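Local coordinates for xylooligosaccharide oxidase (Myceliophthora thermophila, PDB 5L6G), which oxidises the C1 hydroxyl of xylooligosaccharides and related sugars to lactones with a bicovalently bound FAD, passing the electrons to oxygen to give hydrogen peroxide, at residues A[116-121]-A[127-132]; A[137-142]-A[150-155]; A[158-163]-A[221-226]. All blocks are in the same frame, centred on the assembly; numbering follows the deposited sequence.

Contact 1. Residues A[116-121]-A[127-132]. With NAG (2-acetamido-2-deoxy-beta-D-glucopyranose), chain B.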
loop_
_atom_site.group_PDB
_atom_site.type_symbol
_atom_site.label_atom_id
_atom_site.label_comp_id
_atom_site.label_asym_id
_atom_site.label_seq_id
_atom_site.Cartn_x
_atom_site.Cartn_y
_atom_site.Cartn_z
ATOM N N TYR A 116 11.611 -14.816 3.698
ATOM C CA TYR A 116 10.212 -14.846 3.284
ATOM C C TYR A 116 9.415 -15.963 3.938
ATOM O O TYR A 116 8.333 -16.300 3.468
ATOM C CB TYR A 116 10.119 -14.982 1.766
ATOM C CG TYR A 116 10.824 -16.202 1.202
ATOM C CD1 TYR A 116 10.237 -17.477 1.263
ATOM C CD2 TYR A 116 12.071 -16.088 0.601
ATOM C CE1 TYR A 116 10.884 -18.592 0.754
ATOM C CE2 TYR A 116 12.733 -17.197 0.090
ATOM C CZ TYR A 116 12.130 -18.447 0.163
ATOM O OH TYR A 116 12.778 -19.545 -0.356
ATOM N N ASN A 117 9.929 -16.541 5.016
ATOM C CA ASN A 117 9.221 -17.638 5.648
ATOM C C ASN A 117 7.955 -17.206 6.352
ATOM O O ASN A 117 7.895 -16.142 6.960
ATOM C CB ASN A 117 10.111 -18.382 6.635
ATOM C CG ASN A 117 11.061 -19.331 5.954
ATOM O OD1 ASN A 117 10.989 -19.567 4.743
ATOM N ND2 ASN A 117 11.958 -19.888 6.729
ATOM N N VAL A 118 6.954 -18.071 6.256
ATOM C CA VAL A 118 5.655 -17.857 6.861
ATOM C C VAL A 118 5.361 -19.111 7.687
ATOM O O VAL A 118 5.370 -20.220 7.156
ATOM C CB VAL A 118 4.571 -17.637 5.779
ATOM C CG1 VAL A 118 3.188 -17.561 6.403
ATOM C CG2 VAL A 118 4.851 -16.355 4.988
ATOM N N THR A 119 5.152 -18.920 8.984
ATOM C CA THR A 119 4.820 -19.998 9.918
ATOM C C THR A 119 3.445 -19.685 10.455
ATOM O O THR A 119 3.190 -18.563 10.863
ATOM C CB THR A 119 5.795 -20.043 11.114
ATOM O OG1 THR A 119 7.106 -20.319 10.645
ATOM C CG2 THR A 119 5.402 -21.110 12.101
ATOM N N LEU A 120 2.563 -20.676 10.457
ATOM C CA LEU A 120 1.238 -20.500 11.010
ATOM C C LEU A 120 1.082 -21.422 12.197
ATOM O O LEU A 120 1.283 -22.622 12.085
ATOM C CB LEU A 120 0.190 -20.792 9.938
ATOM C CG LEU A 120 -1.284 -20.666 10.327
ATOM C CD1 LEU A 120 -1.607 -19.277 10.850
ATOM C CD2 LEU A 120 -2.136 -21.017 9.120
ATOM N N ASP A 121 0.757 -20.844 13.348
ATOM C CA ASP A 121 0.469 -21.620 14.544
ATOM C C ASP A 121 -0.916 -22.263 14.397
ATOM O O ASP A 121 -1.910 -21.554 14.195
ATOM C CB ASP A 121 0.515 -20.707 15.768
ATOM C CG ASP A 121 0.506 -21.481 17.085
ATOM O OD1 ASP A 121 -0.515 -22.107 17.411
ATOM O OD2 ASP A 121 1.528 -21.460 17.786
ATOM N N ALA A 127 0.235 -15.960 12.465
ATOM C CA ALA A 127 1.253 -16.228 11.471
ATOM C C ALA A 127 2.493 -15.423 11.776
ATOM O O ALA A 127 2.414 -14.205 11.946
ATOM C CB ALA A 127 0.762 -15.868 10.081
ATOM N N THR A 128 3.633 -16.096 11.816
ATOM C CA THR A 128 4.908 -15.408 11.914
ATOM C C THR A 128 5.479 -15.233 10.507
ATOM O O THR A 128 5.742 -16.207 9.793
ATOM C CB THR A 128 5.875 -16.150 12.850
ATOM O OG1 THR A 128 5.253 -16.286 14.129
ATOM C CG2 THR A 128 7.187 -15.387 13.007
ATOM N N VAL A 129 5.684 -13.983 10.124
ATOM C CA VAL A 129 5.960 -13.665 8.742
ATOM C C VAL A 129 7.252 -12.880 8.651
ATOM O O VAL A 129 7.370 -11.803 9.215
ATOM C CB VAL A 129 4.831 -12.817 8.156
ATOM C CG1 VAL A 129 5.148 -12.440 6.715
ATOM C CG2 VAL A 129 3.501 -13.558 8.293
ATOM N N GLN A 130 8.205 -13.429 7.931
ATOM C CA GLN A 130 9.445 -12.736 7.680
ATOM C C GLN A 130 9.206 -11.554 6.755
ATOM O O GLN A 130 8.298 -11.558 5.919
ATOM C CB GLN A 130 10.466 -13.691 7.104
ATOM C CG GLN A 130 10.944 -14.700 8.129
ATOM C CD GLN A 130 12.192 -15.388 7.701
ATOM O OE1 GLN A 130 12.226 -16.038 6.659
ATOM N NE2 GLN A 130 13.246 -15.265 8.515
ATOM N N PRO A 131 10.039 -10.525 6.894
ATOM C CA PRO A 131 9.680 -9.236 6.353
ATOM C C PRO A 131 9.832 -9.099 4.848
ATOM O O PRO A 131 9.382 -8.112 4.301
ATOM C CB PRO A 131 10.650 -8.295 7.070
ATOM C CG PRO A 131 11.851 -9.122 7.283
ATOM C CD PRO A 131 11.288 -10.470 7.660
ATOM N N GLY A 132 10.511 -10.039 4.204
ATOM C CA GLY A 132 10.569 -10.086 2.743
ATOM C C GLY A 132 9.523 -10.958 2.100
ATOM O O GLY A 132 9.588 -11.173 0.885
HETATM C C1 NAG B . 12.871 -20.831 6.152
HETATM C C2 NAG B . 14.321 -20.608 6.509
HETATM C C3 NAG B . 15.234 -21.735 6.043
HETATM C C4 NAG B . 14.641 -23.103 6.338
HETATM C C5 NAG B . 13.191 -23.196 5.884
HETATM C C6 NAG B . 12.577 -24.489 6.428
HETATM C C7 NAG B . 14.918 -18.229 6.599
HETATM C C8 NAG B . 15.372 -17.032 5.826
HETATM N N2 NAG B . 14.743 -19.351 5.913
HETATM O O3 NAG B . 16.445 -21.563 6.740
HETATM O O4 NAG B . 15.338 -24.116 5.631
HETATM O O5 NAG B . 12.419 -22.138 6.390
HETATM O O6 NAG B . 11.173 -24.451 6.308
HETATM O O7 NAG B . 14.755 -18.114 7.810
HETATM O O HOH W 1 8.389 -17.571 9.633
#

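Contact 2. Residues A[137-142]-A[150-155]. With FAD (flavin-adenine dinucleotide), chain D; XYP (beta-D-xylopyranose), chain H.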
loop_
_atom_site.group_PDB
_atom_site.type_symbol
_atom_site.label_atom_id
_atom_site.label_comp_id
_atom_site.label_asym_id
_atom_site.label_seq_id
_atom_site.Cartn_x
_atom_site.Cartn_y
_atom_site.Cartn_z
ATOM N N HIS A 137 2.699 -15.258 -1.592
ATOM C CA HIS A 137 3.275 -16.329 -0.787
ATOM C C HIS A 137 2.576 -16.447 0.560
ATOM O O HIS A 137 2.263 -17.557 0.998
ATOM C CB HIS A 137 4.770 -16.080 -0.578
ATOM C CG HIS A 137 5.446 -17.111 0.267
ATOM N ND1 HIS A 137 5.434 -18.459 -0.037
ATOM C CD2 HIS A 137 6.144 -16.991 1.415
ATOM C CE1 HIS A 137 6.117 -19.119 0.879
ATOM N NE2 HIS A 137 6.564 -18.248 1.768
ATOM N N ILE A 138 2.348 -15.302 1.204
ATOM C CA ILE A 138 1.700 -15.288 2.511
ATOM C C ILE A 138 0.300 -15.896 2.375
ATOM O O ILE A 138 -0.061 -16.821 3.112
ATOM C CB ILE A 138 1.600 -13.864 3.062
ATOM C CG1 ILE A 138 2.994 -13.307 3.321
ATOM C CG2 ILE A 138 0.764 -13.850 4.337
ATOM C CD1 ILE A 138 3.056 -11.822 3.522
ATOM N N ALA A 139 -0.455 -15.382 1.409
ATOM C CA ALA A 139 -1.811 -15.839 1.186
ATOM C C ALA A 139 -1.844 -17.348 0.912
ATOM O O ALA A 139 -2.702 -18.068 1.422
ATOM C CB ALA A 139 -2.435 -15.066 0.045
ATOM N N THR A 140 -0.897 -17.825 0.116
ATOM C CA THR A 140 -0.840 -19.250 -0.226
ATOM C C THR A 140 -0.588 -20.118 0.999
ATOM O O THR A 140 -1.304 -21.111 1.259
ATOM C CB THR A 140 0.258 -19.497 -1.279
ATOM O OG1 THR A 140 -0.079 -18.764 -2.466
ATOM C CG2 THR A 140 0.405 -20.987 -1.593
ATOM N N VAL A 141 0.424 -19.740 1.758
ATOM C CA VAL A 141 0.786 -20.511 2.938
ATOM C C VAL A 141 -0.365 -20.539 3.936
ATOM O O VAL A 141 -0.715 -21.612 4.435
ATOM C CB VAL A 141 2.061 -19.989 3.617
ATOM C CG1 VAL A 141 2.303 -20.757 4.918
ATOM C CG2 VAL A 141 3.263 -20.158 2.695
ATOM N N LEU A 142 -0.959 -19.378 4.219
ATOM C CA LEU A 142 -1.971 -19.310 5.255
ATOM C C LEU A 142 -3.167 -20.153 4.871
ATOM O O LEU A 142 -3.729 -20.850 5.707
ATOM C CB LEU A 142 -2.420 -17.878 5.530
ATOM C CG LEU A 142 -1.367 -16.898 6.058
ATOM C CD1 LEU A 142 -2.003 -15.554 6.350
ATOM C CD2 LEU A 142 -0.617 -17.422 7.270
ATOM N N PHE A 150 -5.269 -13.058 6.079
ATOM C CA PHE A 150 -5.499 -11.727 6.602
ATOM C C PHE A 150 -5.841 -10.763 5.464
ATOM O O PHE A 150 -5.826 -11.153 4.277
ATOM C CB PHE A 150 -4.403 -11.231 7.558
ATOM C CG PHE A 150 -3.046 -11.001 6.953
ATOM C CD1 PHE A 150 -2.725 -9.797 6.349
ATOM C CD2 PHE A 150 -2.043 -11.948 7.123
ATOM C CE1 PHE A 150 -1.452 -9.573 5.851
ATOM C CE2 PHE A 150 -0.761 -11.728 6.636
ATOM C CZ PHE A 150 -0.467 -10.536 6.003
ATOM N N SER A 151 -6.243 -9.548 5.816
ATOM C CA SER A 151 -6.656 -8.588 4.807
ATOM C C SER A 151 -5.447 -7.869 4.202
ATOM O O SER A 151 -4.704 -7.218 4.905
ATOM C CB SER A 151 -7.604 -7.566 5.427
ATOM O OG SER A 151 -8.265 -6.832 4.416
ATOM N N HIS A 152 -5.254 -7.994 2.890
ATOM C CA HIS A 152 -4.157 -7.311 2.230
ATOM C C HIS A 152 -4.496 -6.955 0.789
ATOM O O HIS A 152 -5.556 -7.301 0.280
ATOM C CB HIS A 152 -2.869 -8.134 2.305
ATOM C CG HIS A 152 -3.010 -9.548 1.820
ATOM N ND1 HIS A 152 -3.170 -9.867 0.488
ATOM C CD2 HIS A 152 -2.962 -10.727 2.487
ATOM C CE1 HIS A 152 -3.256 -11.181 0.361
ATOM N NE2 HIS A 152 -3.123 -11.728 1.560
ATOM N N GLY A 153 -3.562 -6.270 0.138
ATOM C CA GLY A 153 -3.738 -5.788 -1.192
ATOM C C GLY A 153 -3.754 -6.896 -2.219
ATOM O O GLY A 153 -3.515 -8.055 -1.919
ATOM N N THR A 154 -4.064 -6.506 -3.444
ATOM C CA THR A 154 -4.019 -7.383 -4.580
ATOM C C THR A 154 -2.581 -7.238 -5.041
ATOM O O THR A 154 -1.933 -6.235 -4.753
ATOM C CB THR A 154 -4.936 -6.868 -5.707
ATOM O OG1 THR A 154 -4.351 -5.700 -6.296
ATOM C CG2 THR A 154 -6.339 -6.491 -5.180
ATOM N N CYS A 155 -2.066 -8.180 -5.792
ATOM C CA CYS A 155 -0.702 -8.014 -6.287
ATOM C C CYS A 155 0.180 -8.965 -5.494
ATOM O O CYS A 155 0.684 -8.604 -4.432
ATOM C CB CYS A 155 -0.160 -6.569 -6.134
ATOM S SG CYS A 155 -0.772 -5.274 -7.261
HETATM P PA FAD D . 9.396 -1.561 -0.745
HETATM O O1A FAD D . 10.331 -2.716 -0.469
HETATM O O2A FAD D . 9.738 -0.686 -1.908
HETATM O O5B FAD D . 9.134 -0.749 0.576
HETATM C C5B FAD D . 8.263 0.382 0.653
HETATM C C4B FAD D . 8.623 1.224 1.857
HETATM O O4B FAD D . 8.488 0.437 3.042
HETATM C C3B FAD D . 10.064 1.707 1.826
HETATM O O3B FAD D . 10.153 2.951 2.489
HETATM C C2B FAD D . 10.795 0.666 2.634
HETATM O O2B FAD D . 12.038 1.116 3.158
HETATM C C1B FAD D . 9.762 0.334 3.687
HETATM N N9A FAD D . 9.968 -1.022 4.200
HETATM C C8A FAD D . 10.014 -2.166 3.522
HETATM N N7A FAD D . 10.243 -3.209 4.355
HETATM C C5A FAD D . 10.324 -2.683 5.577
HETATM C C6A FAD D . 10.583 -3.221 6.910
HETATM N N6A FAD D . 10.748 -4.554 7.010
HETATM N N1A FAD D . 10.640 -2.347 7.936
HETATM C C2A FAD D . 10.453 -1.032 7.800
HETATM N N3A FAD D . 10.207 -0.463 6.582
HETATM C C4A FAD D . 10.142 -1.253 5.476
HETATM N N1 FAD D . -1.200 -1.111 -2.190
HETATM C C2 FAD D . -2.439 -1.283 -1.631
HETATM O O2 FAD D . -2.722 -0.664 -0.568
HETATM N N3 FAD D . -3.339 -2.133 -2.185
HETATM C C4 FAD D . -3.073 -2.856 -3.299
HETATM O O4 FAD D . -3.901 -3.650 -3.828
HETATM C C4X FAD D . -1.759 -2.718 -3.964
HETATM N N5 FAD D . -1.406 -3.402 -5.090
HETATM C C5X FAD D . -0.160 -3.285 -5.685
HETATM C C6 FAD D . 0.204 -4.014 -6.824
HETATM C C7 FAD D . 1.476 -3.839 -7.393
HETATM C C7M FAD D . 1.819 -4.628 -8.633
HETATM C C8 FAD D . 2.485 -2.915 -6.768
HETATM C C8M FAD D . 3.898 -2.763 -7.322
HETATM C C9 FAD D . 2.104 -2.213 -5.630
HETATM C C9A FAD D . 0.820 -2.345 -5.070
HETATM N N10 FAD D . 0.414 -1.617 -3.920
HETATM C C10 FAD D . -0.842 -1.764 -3.327
HETATM C "C1'" FAD D . 1.302 -0.669 -3.255
HETATM C "C2'" FAD D . 2.086 -1.298 -2.148
HETATM O "O2'" FAD D . 1.209 -1.421 -1.025
HETATM C "C3'" FAD D . 3.190 -0.315 -1.801
HETATM O "O3'" FAD D . 4.005 -0.032 -2.944
HETATM C "C4'" FAD D . 4.046 -0.923 -0.688
HETATM O "O4'" FAD D . 4.577 0.138 0.119
HETATM C "C5'" FAD D . 5.131 -1.776 -1.295
HETATM O "O5'" FAD D . 5.689 -2.626 -0.290
HETATM P P FAD D . 7.054 -3.344 -0.628
HETATM O O1P FAD D . 7.610 -4.030 0.579
HETATM O O2P FAD D . 6.901 -4.165 -1.868
HETATM O O3P FAD D . 7.935 -2.105 -1.132
HETATM O O1 XYP H . -4.590 -0.680 -5.935
HETATM C C1 XYP H . -3.798 -1.554 -6.735
HETATM C C2 XYP H . -4.718 -2.396 -7.617
HETATM C C3 XYP H . -3.921 -3.202 -8.634
HETATM C C4 XYP H . -2.977 -2.287 -9.409
HETATM C C5 XYP H . -2.110 -1.459 -8.451
HETATM O O2 XYP H . -5.452 -3.278 -6.768
HETATM O O3 XYP H . -4.800 -3.947 -9.494
HETATM O O4 XYP H . -2.091 -3.070 -10.217
HETATM O O5 XYP H . -2.902 -0.761 -7.496
#

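Contact 3. Residues A[158-163]-A[221-226]. With FAD (flavin-adenine dinucleotide), chain D.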
loop_
_atom_site.group_PDB
_atom_site.type_symbol
_atom_site.label_atom_id
_atom_site.label_comp_id
_atom_site.label_asym_id
_atom_site.label_seq_id
_atom_site.Cartn_x
_atom_site.Cartn_y
_atom_site.Cartn_z
ATOM N N VAL A 158 3.901 -7.886 -4.138
ATOM C CA VAL A 158 4.078 -6.849 -3.157
ATOM C C VAL A 158 4.644 -7.410 -1.852
ATOM O O VAL A 158 4.239 -8.471 -1.387
ATOM C CB VAL A 158 2.775 -6.096 -2.906
ATOM C CG1 VAL A 158 2.825 -5.270 -1.630
ATOM C CG2 VAL A 158 2.463 -5.212 -4.096
ATOM N N GLY A 159 5.607 -6.690 -1.282
ATOM C CA GLY A 159 6.250 -7.152 -0.061
ATOM C C GLY A 159 5.406 -6.789 1.137
ATOM O O GLY A 159 4.835 -5.721 1.183
ATOM N N VAL A 160 5.352 -7.677 2.123
ATOM C CA VAL A 160 4.587 -7.403 3.348
ATOM C C VAL A 160 5.171 -6.213 4.119
ATOM O O VAL A 160 4.457 -5.498 4.821
ATOM C CB VAL A 160 4.501 -8.640 4.259
ATOM C CG1 VAL A 160 5.836 -8.987 4.902
ATOM C CG2 VAL A 160 3.427 -8.435 5.310
ATOM N N GLY A 161 6.461 -5.974 3.933
ATOM C CA GLY A 161 7.143 -4.914 4.655
ATOM C C GLY A 161 6.566 -3.542 4.408
ATOM O O GLY A 161 6.045 -2.884 5.331
ATOM N N GLY A 162 6.624 -3.090 3.169
ATOM C CA GLY A 162 6.137 -1.744 2.863
ATOM C C GLY A 162 4.628 -1.704 2.921
ATOM O O GLY A 162 4.009 -0.724 3.338
ATOM N N HIS A 163 4.019 -2.789 2.500
ATOM C CA HIS A 163 2.585 -2.820 2.400
ATOM C C HIS A 163 1.914 -2.675 3.758
ATOM O O HIS A 163 1.080 -1.778 3.932
ATOM C CB HIS A 163 2.177 -4.106 1.690
ATOM C CG HIS A 163 0.720 -4.207 1.406
ATOM N ND1 HIS A 163 0.105 -3.534 0.373
ATOM C CD2 HIS A 163 -0.239 -4.959 1.996
ATOM C CE1 HIS A 163 -1.176 -3.859 0.350
ATOM N NE2 HIS A 163 -1.400 -4.737 1.314
ATOM N N ALA A 221 11.988 -6.841 11.463
ATOM C CA ALA A 221 12.681 -8.084 11.152
ATOM C C ALA A 221 11.780 -9.296 11.231
ATOM O O ALA A 221 12.132 -10.351 10.718
ATOM C CB ALA A 221 13.877 -8.267 12.083
ATOM N N SER A 222 10.628 -9.157 11.875
ATOM C CA SER A 222 9.649 -10.217 11.913
ATOM C C SER A 222 8.324 -9.584 12.241
ATOM O O SER A 222 8.276 -8.652 13.055
ATOM C CB SER A 222 9.998 -11.271 12.959
ATOM O OG SER A 222 9.079 -12.357 12.887
ATOM N N PHE A 223 7.273 -10.053 11.560
ATOM C CA PHE A 223 5.891 -9.692 11.854
ATOM C C PHE A 223 5.170 -10.882 12.456
ATOM O O PHE A 223 5.431 -12.013 12.073
ATOM C CB PHE A 223 5.108 -9.366 10.561
ATOM C CG PHE A 223 5.535 -8.115 9.876
ATOM C CD1 PHE A 223 6.580 -8.131 8.971
ATOM C CD2 PHE A 223 4.897 -6.910 10.126
ATOM C CE1 PHE A 223 6.971 -6.972 8.328
ATOM C CE2 PHE A 223 5.283 -5.744 9.481
ATOM C CZ PHE A 223 6.323 -5.767 8.577
ATOM N N ARG A 224 4.235 -10.624 13.368
ATOM C CA ARG A 224 3.194 -11.607 13.685
ATOM C C ARG A 224 1.881 -11.022 13.266
ATOM O O ARG A 224 1.565 -9.871 13.596
ATOM C CB ARG A 224 3.093 -11.947 15.171
ATOM C CG ARG A 224 3.818 -13.201 15.571
ATOM C CD ARG A 224 5.293 -12.962 15.559
ATOM N NE ARG A 224 5.614 -11.692 16.191
ATOM C CZ ARG A 224 6.822 -11.125 16.168
ATOM N NH1 ARG A 224 7.853 -11.751 15.584
ATOM N NH2 ARG A 224 6.992 -9.952 16.781
ATOM N N PHE A 225 1.115 -11.820 12.540
ATOM C CA PHE A 225 -0.173 -11.406 12.058
ATOM C C PHE A 225 -1.225 -12.314 12.656
ATOM O O PHE A 225 -1.091 -13.534 12.623
ATOM C CB PHE A 225 -0.230 -11.532 10.533
ATOM C CG PHE A 225 0.433 -10.398 9.798
ATOM C CD1 PHE A 225 -0.280 -9.252 9.466
ATOM C CD2 PHE A 225 1.745 -10.492 9.413
ATOM C CE1 PHE A 225 0.325 -8.205 8.779
ATOM C CE2 PHE A 225 2.360 -9.457 8.738
ATOM C CZ PHE A 225 1.650 -8.309 8.415
ATOM N N LYS A 226 -2.279 -11.712 13.191
ATOM C CA LYS A 226 -3.527 -12.429 13.394
ATOM C C LYS A 226 -4.124 -12.783 12.025
ATOM O O LYS A 226 -3.778 -12.189 10.988
ATOM C CB LYS A 226 -4.512 -11.570 14.185
ATOM C CG LYS A 226 -4.248 -11.582 15.678
ATOM C CD LYS A 226 -5.057 -10.519 16.425
ATOM C CE LYS A 226 -4.904 -10.697 17.936
ATOM N NZ LYS A 226 -5.397 -9.508 18.712
HETATM P PA FAD D . 9.396 -1.561 -0.745
HETATM O O1A FAD D . 10.331 -2.716 -0.469
HETATM O O2A FAD D . 9.738 -0.686 -1.908
HETATM O O5B FAD D . 9.134 -0.749 0.576
HETATM C C5B FAD D . 8.263 0.382 0.653
HETATM C C4B FAD D . 8.623 1.224 1.857
HETATM O O4B FAD D . 8.488 0.437 3.042
HETATM C C3B FAD D . 10.064 1.707 1.826
HETATM O O3B FAD D . 10.153 2.951 2.489
HETATM C C2B FAD D . 10.795 0.666 2.634
HETATM O O2B FAD D . 12.038 1.116 3.158
HETATM C C1B FAD D . 9.762 0.334 3.687
HETATM N N9A FAD D . 9.968 -1.022 4.200
HETATM C C8A FAD D . 10.014 -2.166 3.522
HETATM N N7A FAD D . 10.243 -3.209 4.355
HETATM C C5A FAD D . 10.324 -2.683 5.577
HETATM C C6A FAD D . 10.583 -3.221 6.910
HETATM N N6A FAD D . 10.748 -4.554 7.010
HETATM N N1A FAD D . 10.640 -2.347 7.936
HETATM C C2A FAD D . 10.453 -1.032 7.800
HETATM N N3A FAD D . 10.207 -0.463 6.582
HETATM C C4A FAD D . 10.142 -1.253 5.476
HETATM N N1 FAD D . -1.200 -1.111 -2.190
HETATM C C2 FAD D . -2.439 -1.283 -1.631
HETATM O O2 FAD D . -2.722 -0.664 -0.568
HETATM N N3 FAD D . -3.339 -2.133 -2.185
HETATM C C4 FAD D . -3.073 -2.856 -3.299
HETATM O O4 FAD D . -3.901 -3.650 -3.828
HETATM C C4X FAD D . -1.759 -2.718 -3.964
HETATM N N5 FAD D . -1.406 -3.402 -5.090
HETATM C C5X FAD D . -0.160 -3.285 -5.685
HETATM C C6 FAD D . 0.204 -4.014 -6.824
HETATM C C7 FAD D . 1.476 -3.839 -7.393
HETATM C C7M FAD D . 1.819 -4.628 -8.633
HETATM C C8 FAD D . 2.485 -2.915 -6.768
HETATM C C8M FAD D . 3.898 -2.763 -7.322
HETATM C C9 FAD D . 2.104 -2.213 -5.630
HETATM C C9A FAD D . 0.820 -2.345 -5.070
HETATM N N10 FAD D . 0.414 -1.617 -3.920
HETATM C C10 FAD D . -0.842 -1.764 -3.327
HETATM C "C1'" FAD D . 1.302 -0.669 -3.255
HETATM C "C2'" FAD D . 2.086 -1.298 -2.148
HETATM O "O2'" FAD D . 1.209 -1.421 -1.025
HETATM C "C3'" FAD D . 3.190 -0.315 -1.801
HETATM O "O3'" FAD D . 4.005 -0.032 -2.944
HETATM C "C4'" FAD D . 4.046 -0.923 -0.688
HETATM O "O4'" FAD D . 4.577 0.138 0.119
HETATM C "C5'" FAD D . 5.131 -1.776 -1.295
HETATM O "O5'" FAD D . 5.689 -2.626 -0.290
HETATM P P FAD D . 7.054 -3.344 -0.628
HETATM O O1P FAD D . 7.610 -4.030 0.579
HETATM O O2P FAD D . 6.901 -4.165 -1.868
HETATM O O3P FAD D . 7.935 -2.105 -1.132
#

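Contact 1. Residues A[116-121]-A[127-132]
With CG of Gln130 beside its backbone N (chi1 -70°) and the chain extended at chi2, the terminal amide runs back across the hairpin to Asn117. The two segments form a beta hairpin, strands 118-120 and 127-129, in the FAD-binding PCMH-type domain. Asn117 and Gln130, at its open end, grip each other twice. Gln130 N donates to Asn117 O at 2.9 Å in an almost straight bond, and Asn117 N returns one to Gln130 OE1 at 2.9 Å, in the amide plane and on a lone pair, which fixes how the side-chain amide is turned. Thr119 and Thr128 form the hydrogen-bonded pair of the ladder, the shorter of their two bonds being Thr128 N to Thr119 O at 2.7 Å. Their side chains share one face of the sheet, where a water bridges Thr119 OG1 and Thr128 O. On the other face, Leu120 CD1 lies 4.2 Å from Ala127 CB, and Val118 CG2 meets Val129 CG1 at 4.3 Å; helix 135-146 covers this side through Val118 and Ala127. Asn117 carries an N-linked glycan, its ND2 bonded to C1 of the first N-acetylglucosamine. The sugar's acetamido group turns back over the hairpin end, where Gln130 NE2 makes a weak hydrogen bond to NAG O7 at 3.3 Å.

Contact 2. Residues A[137-142]-A[150-155]
Apolar contacts join Phe150 to one side of helix 135-146. Ile138 CG2 comes within 3.5 Å of Phe150 CE2, while Leu142 CD1, one helical turn further on, lies 3.7 Å from Phe150 CD2, so two branched side chains approach neighbouring ring carbons at a slant. Phe150 CG sits between its backbone N and carbonyl carbon (chi1 66°), a torsion that swings the ring toward the helix although the CB bond does not aim there. Ala139 adds a methyl group at the edge of the other ring, with its CB 3.7 Å from His152 NE2. Within 150-155 the two rings also meet, CD2 of His152 lying over one face of Phe150.

Polar bonds then fix the loop. His152 ND1 donates to Gly153 O at 3.0 Å, nearly straight, in the imidazole plane and on a carbonyl lone pair, which sets the rotation of the ring. Beyond it, Thr154 N donates to FAD O4 at 2.9 Å, and Thr154 OG1 shares a 2.7 Å hydrogen bond with O2 of the bound xylose, a sugar also held by Tyr451, Arg272 and Glu412.

The covalent link follows at Cys155, whose SG is joined to FAD C6. With His94 it completes the bicovalent 6-S-cysteinyl, 8alpha-histidyl flavin attachment, and this loop forms one wall of the xylose-binding active site.

Contact 3. Residues A[158-163]-A[221-226]
Val160 overlaps two phenylalanines of strand 219-229, one with each methyl group. Its CG2 lies 3.6 Å from Phe225 CZ, and CG1 is 4.1 Å from Phe223 CE1. Rotated to chi1 70°, the isopropyl fork divides its branches between the two rings. Valine and phenylalanines pass alongside each other, pointing opposite ways. Phe223 CZ also reaches the backbone of Gly161, where the absence of a side chain serves the cofactor: a CB there would collide with the adenine at N7A.

The other side of 158-163 holds FAD. Gly159, the N-cap of helix 160-165, donates its N to FAD O2P, and Gly162 N donates to FAD O1P at 2.9 Å, so backbone N-H groups at a helix start grip the pyrophosphate, whose charge the helix end would probably help to stabilise. His163 ND1 and the ribityl O2' share a 2.8 Å hydrogen bond near the imidazole plane, and His163 NE2 accepts from Gly153 N, tying the ring at both nitrogens. A leucine in its place would probably leave ribityl O2' and Gly153 N without these partners, and the ribityl chain freer to turn.

Helix 160-165 is thus wedged between FAD and the strand 219-229, with Val129 of strand 127-129 also against Val160, Ile183 of strand 183-189 against both phenylalanines, and Phe150 stacked on Phe225.

The three contacts meet one another around a single antiparallel sheet beside the flavin. Contact 1 adjoins contact 3 within that sheet, their centres 8 Å apart: Ala127 N to Phe225 O and Val129 N to Phe223 O, both 2.8 Å, are probable hydrogen bonds. Helix 135-146 of contact 2 lies over the hairpin, with Ala127 CB 3.5 Å from Leu142 CD2. It also reaches contact 3, where Ile138 CD1 is 3.6 Å from Val160 CB. Contacts 2 and 3 both touch FAD: contact 2 at the isoalloxazine, where it also binds the xylose, and contact 3 chiefly along the ribityl chain, pyrophosphate and adenine. Contact 1 also touches the cofactor, through Pro131.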